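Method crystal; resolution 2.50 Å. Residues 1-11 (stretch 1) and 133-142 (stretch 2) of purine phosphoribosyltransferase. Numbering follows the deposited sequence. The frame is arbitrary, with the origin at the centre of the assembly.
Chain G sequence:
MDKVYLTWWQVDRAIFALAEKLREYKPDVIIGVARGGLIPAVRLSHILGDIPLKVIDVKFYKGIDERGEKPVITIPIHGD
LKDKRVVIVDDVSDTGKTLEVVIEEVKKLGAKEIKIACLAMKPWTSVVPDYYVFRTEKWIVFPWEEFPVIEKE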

# COMPACT_ATOMS: atom_id res chain seq x y z
N MET G 1 -45.37 2.99 6.43
CA MET G 1 -44.57 2.01 5.63
C MET G 1 -45.05 0.58 5.76
O MET G 1 -44.72 -0.13 6.72
CB MET G 1 -43.09 2.10 6.03
CG MET G 1 -42.37 3.29 5.39
SD MET G 1 -40.74 3.60 6.08
CE MET G 1 -41.15 4.88 7.24
N ASP G 2 -45.83 0.15 4.78
CA ASP G 2 -46.38 -1.20 4.73
C ASP G 2 -45.55 -2.12 3.84
O ASP G 2 -46.07 -3.04 3.21
CB ASP G 2 -47.83 -1.16 4.23
CG ASP G 2 -48.02 -0.20 3.06
OD1 ASP G 2 -47.36 -0.40 2.01
OD2 ASP G 2 -48.84 0.74 3.19
N LYS G 3 -44.26 -1.83 3.78
CA LYS G 3 -43.32 -2.63 3.00
C LYS G 3 -42.23 -3.14 3.93
O LYS G 3 -41.98 -2.58 5.00
CB LYS G 3 -42.70 -1.78 1.90
CG LYS G 3 -43.60 -1.50 0.72
CD LYS G 3 -42.90 -0.59 -0.27
CE LYS G 3 -43.72 -0.38 -1.52
NZ LYS G 3 -43.05 0.56 -2.46
N VAL G 4 -41.58 -4.23 3.53
CA VAL G 4 -40.49 -4.79 4.34
C VAL G 4 -39.16 -4.56 3.62
O VAL G 4 -38.94 -5.07 2.52
CB VAL G 4 -40.69 -6.30 4.60
CG1 VAL G 4 -39.41 -6.92 5.18
CG2 VAL G 4 -41.82 -6.50 5.57
N TYR G 5 -38.29 -3.78 4.26
CA TYR G 5 -36.97 -3.47 3.69
C TYR G 5 -35.86 -4.32 4.29
O TYR G 5 -35.29 -3.97 5.32
CB TYR G 5 -36.62 -1.98 3.89
CG TYR G 5 -37.58 -1.04 3.23
CD1 TYR G 5 -38.82 -0.75 3.82
CD2 TYR G 5 -37.29 -0.48 1.99
CE1 TYR G 5 -39.74 0.09 3.19
CE2 TYR G 5 -38.20 0.36 1.35
CZ TYR G 5 -39.42 0.63 1.95
OH TYR G 5 -40.34 1.43 1.31
N LEU G 6 -35.56 -5.43 3.63
CA LEU G 6 -34.50 -6.35 4.03
C LEU G 6 -33.10 -5.76 3.83
O LEU G 6 -32.73 -5.33 2.75
CB LEU G 6 -34.65 -7.63 3.20
CG LEU G 6 -35.70 -8.59 3.78
CD1 LEU G 6 -35.62 -9.98 3.16
CD2 LEU G 6 -35.55 -8.79 5.29
N THR G 7 -32.28 -5.74 4.88
CA THR G 7 -30.89 -5.24 4.77
C THR G 7 -29.99 -6.31 4.14
O THR G 7 -30.38 -7.47 4.03
CB THR G 7 -30.27 -4.93 6.14
OG1 THR G 7 -30.04 -6.16 6.84
CG2 THR G 7 -31.16 -4.04 6.94
N TRP G 8 -28.80 -5.91 3.71
CA TRP G 8 -27.86 -6.88 3.12
C TRP G 8 -27.40 -7.88 4.18
O TRP G 8 -27.18 -9.04 3.87
CB TRP G 8 -26.64 -6.18 2.49
CG TRP G 8 -26.84 -5.73 1.08
CD1 TRP G 8 -26.90 -4.44 0.63
CD2 TRP G 8 -27.00 -6.57 -0.08
NE1 TRP G 8 -27.10 -4.42 -0.73
CE2 TRP G 8 -27.16 -5.71 -1.19
CE3 TRP G 8 -27.02 -7.95 -0.28
CZ2 TRP G 8 -27.34 -6.18 -2.49
CZ3 TRP G 8 -27.21 -8.43 -1.58
CH2 TRP G 8 -27.37 -7.54 -2.67
N TRP G 9 -27.24 -7.42 5.42
CA TRP G 9 -26.81 -8.32 6.49
C TRP G 9 -27.92 -9.35 6.73
O TRP G 9 -27.63 -10.52 7.03
CB TRP G 9 -26.50 -7.55 7.78
CG TRP G 9 -25.86 -8.38 8.90
CD1 TRP G 9 -26.03 -8.19 10.24
CD2 TRP G 9 -24.97 -9.51 8.77
NE1 TRP G 9 -25.31 -9.12 10.96
CE2 TRP G 9 -24.66 -9.95 10.08
CE3 TRP G 9 -24.41 -10.20 7.68
CZ2 TRP G 9 -23.81 -11.04 10.33
CZ3 TRP G 9 -23.58 -11.28 7.93
CH2 TRP G 9 -23.29 -11.69 9.25
N GLN G 10 -29.18 -8.92 6.60
CA GLN G 10 -30.30 -9.83 6.76
C GLN G 10 -30.24 -10.86 5.65
O GLN G 10 -30.51 -12.04 5.88
CB GLN G 10 -31.65 -9.10 6.71
CG GLN G 10 -32.03 -8.39 8.01
CD GLN G 10 -33.36 -7.67 7.91
OE1 GLN G 10 -33.53 -6.79 7.06
NE2 GLN G 10 -34.30 -8.03 8.78
N VAL G 11 -29.89 -10.44 4.44
CA VAL G 11 -29.82 -11.38 3.34
C VAL G 11 -28.61 -12.32 3.47
O VAL G 11 -28.70 -13.51 3.13
CB VAL G 11 -29.78 -10.64 1.97
CG1 VAL G 11 -29.53 -11.63 0.84
CG2 VAL G 11 -31.11 -9.94 1.74
N VAL G 133 -36.47 -18.44 4.95
CA VAL G 133 -36.21 -17.75 6.21
C VAL G 133 -37.28 -16.76 6.66
O VAL G 133 -37.65 -16.73 7.84
CB VAL G 133 -34.86 -17.00 6.15
CG1 VAL G 133 -34.62 -16.25 7.45
CG2 VAL G 133 -33.74 -17.98 5.88
N PHE G 134 -37.77 -15.95 5.74
CA PHE G 134 -38.77 -14.95 6.10
C PHE G 134 -40.19 -15.23 5.63
O PHE G 134 -40.43 -15.71 4.52
CB PHE G 134 -38.32 -13.57 5.60
CG PHE G 134 -36.96 -13.16 6.09
CD1 PHE G 134 -35.89 -13.06 5.21
CD2 PHE G 134 -36.75 -12.87 7.43
CE1 PHE G 134 -34.63 -12.68 5.66
CE2 PHE G 134 -35.49 -12.48 7.90
CZ PHE G 134 -34.43 -12.39 7.01
N ARG G 135 -41.13 -14.93 6.52
CA ARG G 135 -42.53 -15.09 6.20
C ARG G 135 -43.26 -13.78 6.46
O ARG G 135 -43.15 -13.18 7.52
CB ARG G 135 -43.11 -16.19 7.10
CG ARG G 135 -44.59 -16.45 6.82
CD ARG G 135 -45.27 -17.19 7.98
NE ARG G 135 -46.12 -18.27 7.47
CZ ARG G 135 -47.44 -18.18 7.71
NH1 ARG G 135 -47.92 -17.13 8.37
NH2 ARG G 135 -48.26 -19.14 7.28
N THR G 136 -43.94 -13.32 5.42
CA THR G 136 -44.62 -12.03 5.49
C THR G 136 -45.73 -11.91 4.45
O THR G 136 -45.75 -12.65 3.47
CB THR G 136 -43.63 -10.85 5.28
OG1 THR G 136 -44.30 -9.60 5.49
CG2 THR G 136 -43.07 -10.87 3.86
N GLU G 137 -46.64 -10.96 4.66
CA GLU G 137 -47.72 -10.73 3.71
C GLU G 137 -47.47 -9.41 2.99
O GLU G 137 -48.08 -9.13 1.95
CB GLU G 137 -49.07 -10.69 4.44
CG GLU G 137 -49.48 -12.03 5.04
CD GLU G 137 -50.85 -11.98 5.73
OE1 GLU G 137 -51.29 -13.02 6.27
OE2 GLU G 137 -51.48 -10.89 5.74
N LYS G 138 -46.55 -8.61 3.53
CA LYS G 138 -46.22 -7.32 2.95
C LYS G 138 -45.36 -7.47 1.71
O LYS G 138 -44.88 -8.56 1.39
CB LYS G 138 -45.47 -6.46 3.96
CG LYS G 138 -46.24 -6.12 5.21
CD LYS G 138 -45.49 -5.08 6.01
CE LYS G 138 -46.19 -4.76 7.31
NZ LYS G 138 -45.40 -3.79 8.12
N TRP G 139 -45.18 -6.36 0.99
CA TRP G 139 -44.32 -6.38 -0.19
C TRP G 139 -42.89 -6.20 0.33
O TRP G 139 -42.63 -5.34 1.19
CB TRP G 139 -44.69 -5.26 -1.16
CG TRP G 139 -43.74 -5.16 -2.33
CD1 TRP G 139 -42.63 -4.37 -2.42
CD2 TRP G 139 -43.80 -5.91 -3.55
NE1 TRP G 139 -41.99 -4.58 -3.62
CE2 TRP G 139 -42.69 -5.52 -4.33
CE3 TRP G 139 -44.68 -6.87 -4.06
CZ2 TRP G 139 -42.43 -6.05 -5.60
CZ3 TRP G 139 -44.42 -7.41 -5.32
CH2 TRP G 139 -43.31 -6.99 -6.08
N ILE G 140 -41.98 -7.04 -0.16
CA ILE G 140 -40.60 -6.98 0.28
C ILE G 140 -39.68 -6.22 -0.68
O ILE G 140 -39.59 -6.55 -1.86
CB ILE G 140 -39.99 -8.39 0.47
CG1 ILE G 140 -40.92 -9.25 1.31
CG2 ILE G 140 -38.63 -8.28 1.17
CD1 ILE G 140 -40.50 -10.69 1.35
N VAL G 141 -38.99 -5.21 -0.15
CA VAL G 141 -38.03 -4.46 -0.95
C VAL G 141 -36.67 -5.01 -0.55
O VAL G 141 -36.22 -4.82 0.58
CB VAL G 141 -38.05 -2.95 -0.65
CG1 VAL G 141 -37.04 -2.25 -1.52
CG2 VAL G 141 -39.45 -2.39 -0.89
N PHE G 142 -36.02 -5.71 -1.47
CA PHE G 142 -34.71 -6.28 -1.20
C PHE G 142 -33.60 -5.22 -1.23
O PHE G 142 -33.78 -4.12 -1.78
CB PHE G 142 -34.42 -7.40 -2.20
CG PHE G 142 -35.28 -8.61 -1.99
CD1 PHE G 142 -36.37 -8.86 -2.83
CD2 PHE G 142 -35.02 -9.49 -0.94
CE1 PHE G 142 -37.19 -9.98 -2.62
CE2 PHE G 142 -35.84 -10.61 -0.73
CZ PHE G 142 -36.92 -10.85 -1.57
O HOH W 1 -46.17 -1.26 9.45
O HOH W 2 -34.06 -3.27 1.05

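Residues 1-11 and 133-142 of purine phosphoribosyltransferase join through parallel strands, Val4 and Tyr5 beside Ile140 and Val141, and bury 707 Å², both sides summed. The backbone ladder runs through Val4 and Val141: Val4 N donates to Trp139 O (2.8 Å), Val141 N donates to Val4 O (2.7 Å), and Leu6 N reaches Val141 O over a longer, more bent bond (3.2 Å). Water 2 continues the seam, donating to Leu6 O (3.0 Å) and Val141 O (2.7 Å). Side chains alternate between the two faces of the sheet. On one, the compact, branched Val141 sits against Tyr5, its CB 3.7 Å from Tyr5 CD2 and its CG2 an off-centre 4.2 Å from the centroid of the Tyr5 ring; the extended aliphatic chain of Lys3 brings CD to 3.9 Å from Val141 CG2. On the other face, Val4 meets Ile140, with Val4 CG1 4.3 Å from Ile140 CG2, while Val4 CG2 lies 4.0 Å from both Thr136 OG1 and Lys138 CD. The main bump is Leu6, buried and pointing toward the second stretch. It fills a hollow lined by Phe134, Ile140 and Phe142: Leu6 CD1 reaches both rings, 3.7 Å from Phe134 CD1 and 3.9 Å from Phe142 CE2, Leu6 CD2 covers one face of Phe134, 4.2 Å from the ring centroid, and Leu6 CG is 3.9 Å from Ile140 CG2. The branched end fits a space walled by two rings. Gln10 O approaches the edge of Phe134, 4.1 Å from CZ. Thr7 caps the helix that follows: its OG1 accepts from Gln10 N (2.9 Å), and Gln10 OE1 accepts from Thr7 N (2.7 Å). At the exposed margin, Lys138 lays its methylene chain along the backbone, CD 3.5 Å from Asp2 O, and Lys138 NZ donates to water 1 (3.0 Å), which donates to Met1 O (3.3 Å).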